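CMP/dCMP-type deaminase domain-containing protein (Aspergillus oryzae RIB40, PDB 7DRY) probably deaminates the pyrimidine intermediate of riboflavin biosynthesis, as a zinc-dependent enzyme with the cytidine deaminase fold. Local coordinates at residues Glu17-Pro20 and Thr24-Arg27; Asn59-Gln64 and Pro137-Gly142; Val97-Cys102 and Arg165-Val170; Ile130-Lys135 and Glu145-Leu150. All blocks are in the same frame, centred on the assembly; numbering follows the deposited sequence. Where two conformers were deposited one is given.

Contact 1: Glu17-Pro20 and Thr24-Arg27; sequences EKSP and TNFR. With SO4 (sulfate ion), chain D.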
loop_
_atom_site.group_PDB
_atom_site.type_symbol
_atom_site.label_atom_id
_atom_site.label_comp_id
_atom_site.label_asym_id
_atom_site.label_seq_id
_atom_site.Cartn_x
_atom_site.Cartn_y
_atom_site.Cartn_z
ATOM N N GLU A 17 -4.164 11.619 -4.050
ATOM C CA GLU A 17 -4.549 12.767 -4.860
ATOM C C GLU A 17 -3.354 13.586 -5.320
ATOM O O GLU A 17 -3.502 14.412 -6.230
ATOM C CB GLU A 17 -5.559 13.612 -4.078
ATOM C CG GLU A 17 -6.844 12.842 -3.846
ATOM C CD GLU A 17 -7.758 13.476 -2.838
ATOM O OE1 GLU A 17 -7.396 14.527 -2.287
ATOM O OE2 GLU A 17 -8.845 12.907 -2.605
ATOM N N LYS A 18 -2.178 13.358 -4.735
ATOM C CA LYS A 18 -0.961 13.985 -5.219
ATOM C C LYS A 18 -0.456 13.332 -6.498
ATOM O O LYS A 18 0.361 13.935 -7.199
ATOM C CB LYS A 18 0.121 13.927 -4.132
ATOM C CG LYS A 18 -0.266 14.646 -2.825
ATOM C CD LYS A 18 0.924 14.711 -1.873
ATOM C CE LYS A 18 0.511 15.221 -0.487
ATOM N NZ LYS A 18 1.690 15.441 0.413
ATOM N N SER A 19 -0.931 12.134 -6.815
ATOM C CA SER A 19 -0.448 11.426 -7.990
ATOM C C SER A 19 -1.011 12.066 -9.256
ATOM O O SER A 19 -2.185 12.449 -9.291
ATOM C CB SER A 19 -0.900 9.969 -7.929
ATOM O OG SER A 19 -0.465 9.248 -9.073
ATOM N N PRO A 20 -0.206 12.191 -10.309
ATOM C CA PRO A 20 -0.701 12.758 -11.565
ATOM C C PRO A 20 -1.698 11.816 -12.215
ATOM O O PRO A 20 -1.427 10.613 -12.355
ATOM C CB PRO A 20 0.572 12.872 -12.421
ATOM C CG PRO A 20 1.497 11.839 -11.857
ATOM C CD PRO A 20 1.217 11.821 -10.379
ATOM N N THR A 24 -3.426 5.395 -17.702
ATOM C CA THR A 24 -3.152 3.998 -17.394
ATOM C C THR A 24 -2.616 3.770 -15.986
ATOM O O THR A 24 -2.142 2.668 -15.695
ATOM C CB THR A 24 -2.164 3.415 -18.406
ATOM O OG1 THR A 24 -0.880 4.010 -18.188
ATOM C CG2 THR A 24 -2.620 3.710 -19.827
ATOM N N ASN A 25 -2.639 4.769 -15.122
ATOM C CA ASN A 25 -2.166 4.563 -13.762
ATOM C C ASN A 25 -3.337 4.412 -12.796
ATOM O O ASN A 25 -4.501 4.627 -13.138
ATOM C CB ASN A 25 -1.170 5.650 -13.330
ATOM C CG ASN A 25 -1.826 6.996 -13.061
ATOM O OD1 ASN A 25 -2.989 7.227 -13.407
ATOM N ND2 ASN A 25 -1.068 7.905 -12.447
ATOM N N PHE A 26 -3.012 3.974 -11.589
ATOM C CA PHE A 26 -3.981 3.839 -10.510
ATOM C C PHE A 26 -3.443 4.655 -9.350
ATOM O O PHE A 26 -2.410 4.311 -8.768
ATOM C CB PHE A 26 -4.165 2.368 -10.132
ATOM C CG PHE A 26 -5.006 1.602 -11.117
ATOM C CD1 PHE A 26 -4.472 1.178 -12.325
ATOM C CD2 PHE A 26 -6.332 1.327 -10.841
ATOM C CE1 PHE A 26 -5.256 0.484 -13.246
ATOM C CE2 PHE A 26 -7.123 0.633 -11.751
ATOM C CZ PHE A 26 -6.584 0.210 -12.951
ATOM N N ARG A 27 -4.135 5.746 -9.040
ATOM C CA ARG A 27 -3.667 6.723 -8.065
ATOM C C ARG A 27 -3.981 6.224 -6.665
ATOM O O ARG A 27 -5.149 6.179 -6.263
ATOM C CB ARG A 27 -4.327 8.068 -8.337
ATOM C CG ARG A 27 -3.952 8.609 -9.697
ATOM C CD ARG A 27 -4.894 9.701 -10.113
ATOM N NE ARG A 27 -4.596 10.975 -9.470
ATOM C CZ ARG A 27 -5.500 11.730 -8.843
ATOM N NH1 ARG A 27 -6.761 11.325 -8.730
ATOM N NH2 ARG A 27 -5.139 12.897 -8.345
HETATM S S SO4 D . 3.844 18.050 -1.129
HETATM O O1 SO4 D . 5.140 17.806 -0.501
HETATM O O2 SO4 D . 3.771 19.443 -1.561
HETATM O O3 SO4 D . 2.775 17.784 -0.171
HETATM O O4 SO4 D . 3.688 17.173 -2.286
#
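R27 meets S19 side-on: its guanidinium presents NE and NH2 to a single carbonyl oxygen. The shorter bond is from R27 NE to S19 O, 2.8 Å, and the second, from R27 NH2 to S19 O, is 3.1 Å and more bent at the hydrogen. S19 O lies in the plane of the guanidinium, so the arginine is held at its edge. The two donors do not approach the carbonyl alike, NH2 coming in within the carbonyl plane while NE stands above it. A bend at chi3 (79°) turns the flat group to this oxygen and leaves the start of the chain alongside the serine, with R27 CG 3.8 Å from S19 CB. Both segments belong to the loop that joins helix 5-16 to strand 29-36 of the deaminase sheet, and these bonds tie the loop to itself across three intervening residues. The second tie is the N25 amide, whose ND2 donates to P20 O at 2.7 Å, nearly in line with the C=O bond. With chi1 at 73°, the N25 amide is tucked over its own backbone and faces the proline carbonyl. At its other end OD1 accepts from R22 N, which fixes the rotation of the amide. R27 NH1 donates to V170 O on helix 164-171. K18 extends from the first segment, and its NZ donates to sulfate O3 at 2.6 Å; the ion probably comes from the crystallisation liquor.

Contact 2: Asn59-Gln64 and Pro137-Gly142; sequences NTHAEQ and PGTFVG. With ZN (zinc ion), chain B; SO4 (sulfate ion), chain C.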
loop_
_atom_site.group_PDB
_atom_site.type_symbol
_atom_site.label_atom_id
_atom_site.label_comp_id
_atom_site.label_asym_id
_atom_site.label_seq_id
_atom_site.Cartn_x
_atom_site.Cartn_y
_atom_site.Cartn_z
ATOM N N ASN A 59 7.188 4.390 -13.609
ATOM C CA ASN A 59 5.924 3.708 -13.333
ATOM C C ASN A 59 6.017 3.075 -11.951
ATOM O O ASN A 59 6.278 1.880 -11.795
ATOM C CB ASN A 59 5.650 2.671 -14.420
ATOM C CG ASN A 59 4.306 1.981 -14.261
ATOM O OD1 ASN A 59 3.490 2.338 -13.411
ATOM N ND2 ASN A 59 4.064 0.987 -15.105
ATOM N N THR A 60 5.814 3.900 -10.930
ATOM C CA THR A 60 5.977 3.476 -9.546
ATOM C C THR A 60 4.632 3.433 -8.827
ATOM O O THR A 60 3.783 4.316 -9.010
ATOM C CB THR A 60 6.941 4.402 -8.787
ATOM O OG1 THR A 60 6.467 5.760 -8.858
ATOM C CG2 THR A 60 8.341 4.313 -9.373
ATOM N N HIS A 61 4.447 2.409 -8.002
ATOM C CA HIS A 61 3.241 2.257 -7.200
ATOM C C HIS A 61 3.408 2.918 -5.834
ATOM O O HIS A 61 4.508 3.276 -5.416
ATOM C CB HIS A 61 2.913 0.778 -7.034
ATOM C CG HIS A 61 2.330 0.154 -8.261
ATOM N ND1 HIS A 61 1.720 -1.081 -8.246
ATOM C CD2 HIS A 61 2.282 0.582 -9.546
ATOM C CE1 HIS A 61 1.300 -1.378 -9.463
ATOM N NE2 HIS A 61 1.638 -0.388 -10.274
ATOM N N ALA A 62 2.290 3.066 -5.115
ATOM C CA ALA A 62 2.320 3.767 -3.829
ATOM C C ALA A 62 3.181 3.037 -2.806
ATOM O O ALA A 62 3.992 3.662 -2.101
ATOM C CB ALA A 62 0.901 3.909 -3.288
ATOM N N GLU A 63 2.978 1.719 -2.666
ATOM C CA GLU A 63 3.734 0.967 -1.666
ATOM C C GLU A 63 5.206 0.952 -2.023
ATOM O O GLU A 63 6.074 1.024 -1.139
ATOM C CB GLU A 63 3.203 -0.469 -1.586
ATOM C CG GLU A 63 1.690 -0.584 -1.365
ATOM C CD GLU A 63 0.893 -0.717 -2.664
ATOM O OE1 GLU A 63 0.868 0.219 -3.480
ATOM O OE2 GLU A 63 0.277 -1.772 -2.873
ATOM N N GLN A 64 5.494 0.841 -3.322
ATOM C CA GLN A 64 6.856 0.944 -3.830
ATOM C C GLN A 64 7.486 2.272 -3.430
ATOM O O GLN A 64 8.598 2.310 -2.890
ATOM C CB GLN A 64 6.802 0.808 -5.354
ATOM C CG GLN A 64 8.118 0.943 -6.098
ATOM C CD GLN A 64 7.936 0.749 -7.595
ATOM O OE1 GLN A 64 6.813 0.727 -8.105
ATOM N NE2 GLN A 64 9.045 0.594 -8.305
ATOM N N PRO A 137 -6.647 -4.604 -6.891
ATOM C CA PRO A 137 -5.310 -4.009 -6.937
ATOM C C PRO A 137 -5.293 -2.745 -7.784
ATOM O O PRO A 137 -6.181 -2.491 -8.596
ATOM C CB PRO A 137 -4.469 -5.103 -7.598
ATOM C CG PRO A 137 -5.450 -5.814 -8.494
ATOM C CD PRO A 137 -6.755 -5.805 -7.742
ATOM N N GLY A 138 -4.238 -1.960 -7.591
ATOM C CA GLY A 138 -4.023 -0.769 -8.387
ATOM C C GLY A 138 -3.390 -1.086 -9.722
ATOM O O GLY A 138 -2.338 -0.543 -10.068
ATOM N N THR A 139 -4.026 -1.990 -10.470
ATOM C CA THR A 139 -3.580 -2.425 -11.785
ATOM C C THR A 139 -4.816 -2.813 -12.574
ATOM O O THR A 139 -5.892 -3.021 -12.010
ATOM C CB THR A 139 -2.723 -3.694 -11.722
ATOM O OG1 THR A 139 -3.521 -4.777 -11.226
ATOM C CG2 THR A 139 -1.484 -3.514 -10.864
ATOM N N PHE A 140 -4.647 -2.932 -13.889
ATOM C CA PHE A 140 -5.743 -3.428 -14.708
ATOM C C PHE A 140 -5.951 -4.929 -14.561
ATOM O O PHE A 140 -6.984 -5.435 -15.010
ATOM C CB PHE A 140 -5.497 -3.091 -16.180
ATOM C CG PHE A 140 -5.668 -1.632 -16.514
ATOM C CD1 PHE A 140 -6.917 -1.027 -16.450
ATOM C CD2 PHE A 140 -4.584 -0.872 -16.916
ATOM C CE1 PHE A 140 -7.072 0.315 -16.778
ATOM C CE2 PHE A 140 -4.728 0.473 -17.231
ATOM C CZ PHE A 140 -5.975 1.065 -17.171
ATOM N N VAL A 141 -5.013 -5.657 -13.949
ATOM C CA VAL A 141 -5.148 -7.111 -13.915
ATOM C C VAL A 141 -6.308 -7.525 -13.015
ATOM O O VAL A 141 -7.004 -8.508 -13.292
ATOM C CB VAL A 141 -3.817 -7.805 -13.548
ATOM C CG1 VAL A 141 -2.684 -7.311 -14.450
ATOM C CG2 VAL A 141 -3.478 -7.682 -12.062
ATOM N N GLY A 142 -6.557 -6.769 -11.947
ATOM C CA GLY A 142 -7.633 -7.096 -11.029
ATOM C C GLY A 142 -7.356 -8.379 -10.263
ATOM O O GLY A 142 -6.300 -8.999 -10.375
HETATM ZN ZN ZN B . 1.431 -2.444 -6.748
HETATM S S SO4 C . 1.585 -1.698 -14.099
HETATM O O1 SO4 C . 1.272 -0.870 -12.924
HETATM O O2 SO4 C . 1.545 -0.833 -15.274
HETATM O O3 SO4 C . 2.917 -2.256 -13.959
HETATM O O4 SO4 C . 0.569 -2.736 -14.135
HETATM O O HOH W 1 -0.981 -1.840 -6.287
#
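H61 and T139 touch by van der Waals contact, the methyl CG2 of T139 lying 3.8 Å from H61 CE1 at the edge of the imidazole. The methyl is anti to the threonine carbonyl carbon (OG1 chi1 64°), and OG1 is left to accept from V141 N in an ST turn. G138 O comes to the same ring carbon obliquely, 3.8 Å from H61 CE1; G138 is the centre of an inverse gamma turn that brings this loop round to the histidine.

Metal coordination uses the ring nitrogen next to that carbon: H61 ND1 binds the zinc ion at 2.0 Å, with C102 and C112 as the protein's other ligands and a more distant water at 2.5 Å from the metal. Here H61, A62 and E63 form the His-Ala-Glu signature of the cytidine deaminase superfamily, at the start of helix 62-73. E63 OE2 stays 4.1 Å from the zinc ion and does not bind it in this model.

Hydrogen bonds fix the ring and its backbone. H61 NE2 donates in the ring plane to sulfate O1 at 2.7 Å. N59 ND2 donates to sulfate O2 at 3.1 Å, and R105, L106 and S107 complete the grip on this ion, which is probably from the crystallisation liquor. H61 is the N-cap of the helix, and its backbone N donates to Q64 OE1 at 2.9 Å, an oxygen that also accepts from R105 NH2.

Contact 3: Val97-Cys102 and Arg165-Val170; sequences VTMEPC and REILEV. With ZN (zinc ion), chain B.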
loop_
_atom_site.group_PDB
_atom_site.type_symbol
_atom_site.label_atom_id
_atom_site.label_comp_id
_atom_site.label_asym_id
_atom_site.label_seq_id
_atom_site.Cartn_x
_atom_site.Cartn_y
_atom_site.Cartn_z
ATOM N N VAL A 97 -3.025 1.212 2.763
ATOM C CA VAL A 97 -2.954 1.538 1.344
ATOM C C VAL A 97 -4.377 1.534 0.807
ATOM O O VAL A 97 -5.195 0.725 1.243
ATOM C CB VAL A 97 -2.010 0.551 0.617
ATOM C CG1 VAL A 97 -2.443 -0.879 0.833
ATOM C CG2 VAL A 97 -1.896 0.863 -0.854
ATOM N N THR A 98 -4.698 2.468 -0.098
ATOM C CA THR A 98 -6.108 2.585 -0.473
ATOM C C THR A 98 -6.597 1.327 -1.183
ATOM O O THR A 98 -7.715 0.871 -0.932
ATOM C CB THR A 98 -6.402 3.847 -1.292
ATOM O OG1 THR A 98 -5.612 3.860 -2.485
ATOM C CG2 THR A 98 -6.141 5.107 -0.472
ATOM N N MET A 99 -5.777 0.743 -2.058
ATOM C CA MET A 99 -6.164 -0.445 -2.810
ATOM C C MET A 99 -5.298 -1.637 -2.418
ATOM O O MET A 99 -4.184 -1.478 -1.914
ATOM C CB MET A 99 -6.049 -0.181 -4.317
ATOM C CG MET A 99 -6.913 0.987 -4.805
ATOM S SD MET A 99 -6.953 1.163 -6.588
ATOM C CE MET A 99 -8.004 -0.220 -7.062
ATOM N N GLU A 100 -5.838 -2.837 -2.643
ATOM C CA GLU A 100 -5.129 -4.075 -2.349
ATOM C C GLU A 100 -3.754 -4.063 -3.022
ATOM O O GLU A 100 -3.658 -3.719 -4.204
ATOM C CB GLU A 100 -5.944 -5.245 -2.911
ATOM C CG GLU A 100 -5.272 -6.600 -2.800
ATOM C CD GLU A 100 -6.006 -7.665 -3.590
ATOM O OE1 GLU A 100 -7.029 -7.336 -4.221
ATOM O OE2 GLU A 100 -5.558 -8.829 -3.595
ATOM N N PRO A 101 -2.683 -4.423 -2.313
ATOM C CA PRO A 101 -1.366 -4.488 -2.969
ATOM C C PRO A 101 -1.342 -5.502 -4.104
ATOM O O PRO A 101 -1.872 -6.610 -3.989
ATOM C CB PRO A 101 -0.417 -4.901 -1.834
ATOM C CG PRO A 101 -1.302 -5.374 -0.720
ATOM C CD PRO A 101 -2.601 -4.659 -0.863
ATOM N N CYS A 102 -0.708 -5.116 -5.204
ATOM C CA CYS A 102 -0.717 -5.959 -6.387
ATOM C C CYS A 102 0.208 -7.163 -6.227
ATOM O O CYS A 102 1.256 -7.103 -5.569
ATOM C CB CYS A 102 -0.342 -5.166 -7.643
ATOM S SG CYS A 102 1.354 -4.453 -7.685
ATOM N N ARG A 165 -16.048 3.745 -2.959
ATOM C CA ARG A 165 -16.314 4.563 -4.135
ATOM C C ARG A 165 -15.282 5.672 -4.276
ATOM O O ARG A 165 -14.738 5.887 -5.364
ATOM C CB ARG A 165 -17.734 5.122 -4.117
ATOM C CG ARG A 165 -17.983 5.996 -5.327
ATOM C CD ARG A 165 -19.431 6.332 -5.571
ATOM N NE ARG A 165 -19.501 7.209 -6.733
ATOM C CZ ARG A 165 -20.546 7.954 -7.056
ATOM N NH1 ARG A 165 -21.648 7.924 -6.311
ATOM N NH2 ARG A 165 -20.486 8.727 -8.133
ATOM N N GLU A 166 -14.981 6.377 -3.178
ATOM C CA GLU A 166 -14.020 7.473 -3.242
ATOM C C GLU A 166 -12.627 6.978 -3.598
ATOM O O GLU A 166 -11.905 7.635 -4.358
ATOM C CB GLU A 166 -13.981 8.219 -1.909
ATOM C CG GLU A 166 -15.230 9.033 -1.653
ATOM C CD GLU A 166 -15.313 9.508 -0.221
ATOM O OE1 GLU A 166 -14.751 10.583 0.080
ATOM O OE2 GLU A 166 -15.924 8.790 0.601
ATOM N N ILE A 167 -12.228 5.830 -3.046
ATOM C CA ILE A 167 -10.923 5.263 -3.379
ATOM C C ILE A 167 -10.822 4.987 -4.874
ATOM O O ILE A 167 -9.814 5.309 -5.511
ATOM C CB ILE A 167 -10.669 4.004 -2.538
ATOM C CG1 ILE A 167 -10.344 4.411 -1.103
ATOM C CG2 ILE A 167 -9.545 3.153 -3.144
ATOM C CD1 ILE A 167 -10.341 3.236 -0.130
ATOM N N LEU A 168 -11.880 4.421 -5.460
ATOM C CA LEU A 168 -11.859 4.094 -6.884
ATOM C C LEU A 168 -11.930 5.347 -7.746
ATOM O O LEU A 168 -11.217 5.447 -8.751
ATOM C CB LEU A 168 -13.012 3.147 -7.218
ATOM C CG LEU A 168 -12.856 1.748 -6.627
ATOM C CD1 LEU A 168 -14.162 0.989 -6.690
ATOM C CD2 LEU A 168 -11.754 0.990 -7.360
ATOM N N GLU A 169 -12.779 6.312 -7.370
ATOM C CA GLU A 169 -12.889 7.545 -8.153
ATOM C C GLU A 169 -11.547 8.254 -8.248
ATOM O O GLU A 169 -11.175 8.758 -9.314
ATOM C CB GLU A 169 -13.924 8.496 -7.548
ATOM C CG GLU A 169 -15.368 7.970 -7.498
ATOM C CD GLU A 169 -16.107 8.051 -8.809
ATOM O OE1 GLU A 169 -15.500 8.420 -9.834
ATOM O OE2 GLU A 169 -17.314 7.747 -8.805
ATOM N N VAL A 170 -10.818 8.326 -7.135
ATOM C CA VAL A 170 -9.492 8.928 -7.158
ATOM C C VAL A 170 -8.542 8.071 -7.984
ATOM O O VAL A 170 -7.805 8.576 -8.842
ATOM C CB VAL A 170 -8.988 9.128 -5.720
ATOM C CG1 VAL A 170 -7.495 9.479 -5.710
ATOM C CG2 VAL A 170 -9.826 10.198 -5.004
HETATM ZN ZN ZN B . 1.431 -2.444 -6.748
HETATM O O HOH W 2 -6.968 5.394 -4.361
HETATM O O HOH W 1 -0.981 -1.840 -6.287
#
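Apolar contact joins T98 and M99 to one face of helix 164-171, with I167 in the middle. I167 and T98 run antiparallel and side by side, which brings I167 CG2 to 3.7 Å from T98 CB. The far methyl, I167 CD1, rests 3.6 Å from T98 O, an oxygen that also takes the backbone N of G133. M99 starts off alongside the helix, and its CG meets the branch methyl of I167, M99 CG to I167 CG2 being 3.8 Å. A bend at chi3 (74°) then turns its methyl toward L168, whose side chain it crosses at about a right angle, with M99 CE 4.0 Å from L168 CD2.

Polar contact runs through a water that accepts from T98 OG1 and donates to I167 O, joining the corner to the helix backbone. Within the helix, one turn apart, R165 NE and E169 OE2 form a salt bridge of 3.1 Å that uses the anti lone pair of the carboxylate.

Metal coordination lies at the far end of 97-102, where C102 SG binds the zinc ion. Helix 164-171 thus covers the corner at which the chain leaves strand 91-97 for the Pro-Cys element, P101-C102, which with C112 supplies the zinc cysteines characteristic of the cytidine deaminase superfamily.

Contact 4: Ile130-Lys135 and Glu145-Leu150; sequences IYFGVK and EGCQML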
loop_
_atom_site.group_PDB
_atom_site.type_symbol
_atom_site.label_atom_id
_atom_site.label_comp_id
_atom_site.label_asym_id
_atom_site.label_seq_id
_atom_site.Cartn_x
_atom_site.Cartn_y
_atom_site.Cartn_z
ATOM N N ILE A 130 -1.320 -5.519 6.501
ATOM C CA ILE A 130 -1.775 -4.550 5.502
ATOM C C ILE A 130 -3.258 -4.285 5.731
ATOM O O ILE A 130 -4.048 -5.226 5.865
ATOM C CB ILE A 130 -1.577 -5.081 4.066
ATOM C CG1 ILE A 130 -0.183 -5.689 3.873
ATOM C CG2 ILE A 130 -1.844 -3.977 3.054
ATOM C CD1 ILE A 130 0.947 -4.693 3.997
ATOM N N TYR A 131 -3.638 -3.012 5.761
ATOM C CA TYR A 131 -5.036 -2.605 5.729
ATOM C C TYR A 131 -5.284 -1.889 4.411
ATOM O O TYR A 131 -4.478 -1.055 4.004
ATOM C CB TYR A 131 -5.334 -1.602 6.841
ATOM C CG TYR A 131 -5.342 -2.171 8.240
ATOM C CD1 TYR A 131 -4.188 -2.192 9.001
ATOM C CD2 TYR A 131 -6.507 -2.669 8.804
ATOM C CE1 TYR A 131 -4.186 -2.707 10.295
ATOM C CE2 TYR A 131 -6.516 -3.177 10.109
ATOM C CZ TYR A 131 -5.347 -3.194 10.834
ATOM O OH TYR A 131 -5.323 -3.704 12.118
ATOM N N PHE A 132 -6.397 -2.206 3.741
ATOM C CA PHE A 132 -6.741 -1.519 2.500
ATOM C C PHE A 132 -8.252 -1.338 2.405
ATOM O O PHE A 132 -9.014 -1.958 3.152
ATOM C CB PHE A 132 -6.144 -2.217 1.268
ATOM C CG PHE A 132 -6.463 -3.679 1.179
ATOM C CD1 PHE A 132 -7.613 -4.098 0.542
ATOM C CD2 PHE A 132 -5.608 -4.635 1.709
ATOM C CE1 PHE A 132 -7.920 -5.443 0.439
ATOM C CE2 PHE A 132 -5.910 -5.982 1.607
ATOM C CZ PHE A 132 -7.066 -6.383 0.973
ATOM N N GLY A 133 -8.682 -0.487 1.466
ATOM C CA GLY A 133 -10.071 -0.065 1.397
ATOM C C GLY A 133 -10.906 -0.669 0.287
ATOM O O GLY A 133 -12.143 -0.601 0.325
ATOM N N VAL A 134 -10.253 -1.273 -0.706
ATOM C CA VAL A 134 -10.931 -1.928 -1.822
ATOM C C VAL A 134 -10.160 -3.195 -2.166
ATOM O O VAL A 134 -8.937 -3.153 -2.330
ATOM C CB VAL A 134 -11.028 -1.018 -3.065
ATOM C CG1 VAL A 134 -11.619 -1.783 -4.247
ATOM C CG2 VAL A 134 -11.857 0.222 -2.776
ATOM N N LYS A 135 -10.872 -4.316 -2.288
ATOM C CA LYS A 135 -10.246 -5.599 -2.605
ATOM C C LYS A 135 -10.057 -5.754 -4.116
ATOM O O LYS A 135 -10.499 -6.710 -4.746
ATOM C CB LYS A 135 -11.030 -6.754 -1.994
ATOM C CG LYS A 135 -10.148 -7.965 -1.698
ATOM C CD LYS A 135 -10.920 -9.115 -1.072
ATOM C CE LYS A 135 -10.003 -10.306 -0.844
ATOM N NZ LYS A 135 -10.733 -11.504 -0.342
ATOM N N GLU A 145 -4.918 -12.017 -6.180
ATOM C CA GLU A 145 -3.671 -12.761 -6.050
ATOM C C GLU A 145 -2.760 -12.148 -4.987
ATOM O O GLU A 145 -2.040 -12.875 -4.293
ATOM C CB GLU A 145 -2.975 -12.843 -7.410
ATOM C CG GLU A 145 -1.724 -13.694 -7.422
ATOM C CD GLU A 145 -0.945 -13.598 -8.723
ATOM O OE1 GLU A 145 0.125 -14.235 -8.817
ATOM O OE2 GLU A 145 -1.399 -12.890 -9.649
ATOM N N GLY A 146 -2.795 -10.824 -4.824
ATOM C CA GLY A 146 -1.982 -10.198 -3.791
ATOM C C GLY A 146 -2.320 -10.711 -2.405
ATOM O O GLY A 146 -1.434 -11.068 -1.623
ATOM N N CYS A 147 -3.614 -10.780 -2.095
ATOM C CA CYS A 147 -4.054 -11.250 -0.788
ATOM C C CYS A 147 -3.638 -12.697 -0.552
ATOM O O CYS A 147 -3.200 -13.057 0.548
ATOM C CB CYS A 147 -5.571 -11.108 -0.711
ATOM S SG CYS A 147 -6.073 -9.425 -0.369
ATOM N N GLN A 148 -3.750 -13.540 -1.583
ATOM C CA GLN A 148 -3.331 -14.932 -1.454
ATOM C C GLN A 148 -1.847 -15.039 -1.115
ATOM O O GLN A 148 -1.454 -15.842 -0.261
ATOM C CB GLN A 148 -3.653 -15.685 -2.743
ATOM C CG GLN A 148 -5.113 -15.598 -3.150
ATOM C CD GLN A 148 -5.371 -16.194 -4.520
ATOM O OE1 GLN A 148 -4.471 -16.753 -5.147
ATOM N NE2 GLN A 148 -6.605 -16.068 -4.996
ATOM N N MET A 149 -1.009 -14.232 -1.768
ATOM C CA MET A 149 0.426 -14.290 -1.502
ATOM C C MET A 149 0.762 -13.776 -0.107
ATOM O O MET A 149 1.660 -14.312 0.555
ATOM C CB MET A 149 1.193 -13.500 -2.555
ATOM C CG MET A 149 1.592 -14.314 -3.755
ATOM S SD MET A 149 2.348 -13.266 -4.996
ATOM C CE MET A 149 0.896 -12.551 -5.689
ATOM N N LEU A 150 0.073 -12.728 0.350
ATOM C CA LEU A 150 0.297 -12.246 1.711
ATOM C C LEU A 150 -0.012 -13.339 2.723
ATOM O O LEU A 150 0.793 -13.621 3.620
ATOM C CB LEU A 150 -0.560 -11.009 1.980
ATOM C CG LEU A 150 -0.171 -9.745 1.214
ATOM C CD1 LEU A 150 -1.235 -8.680 1.405
ATOM C CD2 LEU A 150 1.201 -9.231 1.660
#
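F132 and C147 meet where strand 127-132 faces helix 145-152, and the phenylalanine can be followed outward from the sheet. F132 CB sits against the neighbouring strand, packed close on V97 O. From there the ring is thrown toward the helix: CG lies between the backbone N and the carbonyl carbon (chi1 53°), the most hindered of the three staggered positions. Part-way along the ring, F132 CE1 packs on E100 CB, and V159 of strand 156-159 also touches this side chain. Farther out, F132 CE2 is 4.0 Å from C147 SG. The last atom comes closest to the helix, F132 CZ to C147 SG at 3.5 Å. The sulfur stands 67° off the ring normal, so this is an oblique Cys sulfur-aromatic contact.

C147 has a second neighbour in K135, an exposed residue whose extended chain brings CE to 4.1 Å from C147 SG. One turn along the helix, L150 points back to the strand and crosses I130 at about a right angle, L150 CD1 lying 4.0 Å from I130 CG1. The backbone N of C147, in the first turn of the helix, is taken by E100 OE2, where the helix end would probably steady a negative charge.

The strand and helix are the first two elements of a beta-alpha-beta unit completed by strand 156-159. W157 of that last strand touches both K135 and C147, while V113 of helix 112-117 packs on L150, so helix 145-152 lies against the sheet beside the helix that carries the zinc ligand C112.

Contacts 3 and 4 are buried and mainly apolar, each laying a helix against a strand end or the corner that follows it; contact 4 is nested within the loop closed by contact 3, and the two share backbone pairing such as V97 N with Y131 O. Contact 1 is buried too, but it ties one loop to itself and relies on hydrogen bonds from R27 and N25. Contact 2 lies nearer the surface, has little packing, and is dominated by metal and anion binding. Contacts 2 and 3 supply H61 and C102 to one zinc ion, and P137 O packs on M99 CE between them. F26 of contact 1 packs on G138 and T139 of contact 2.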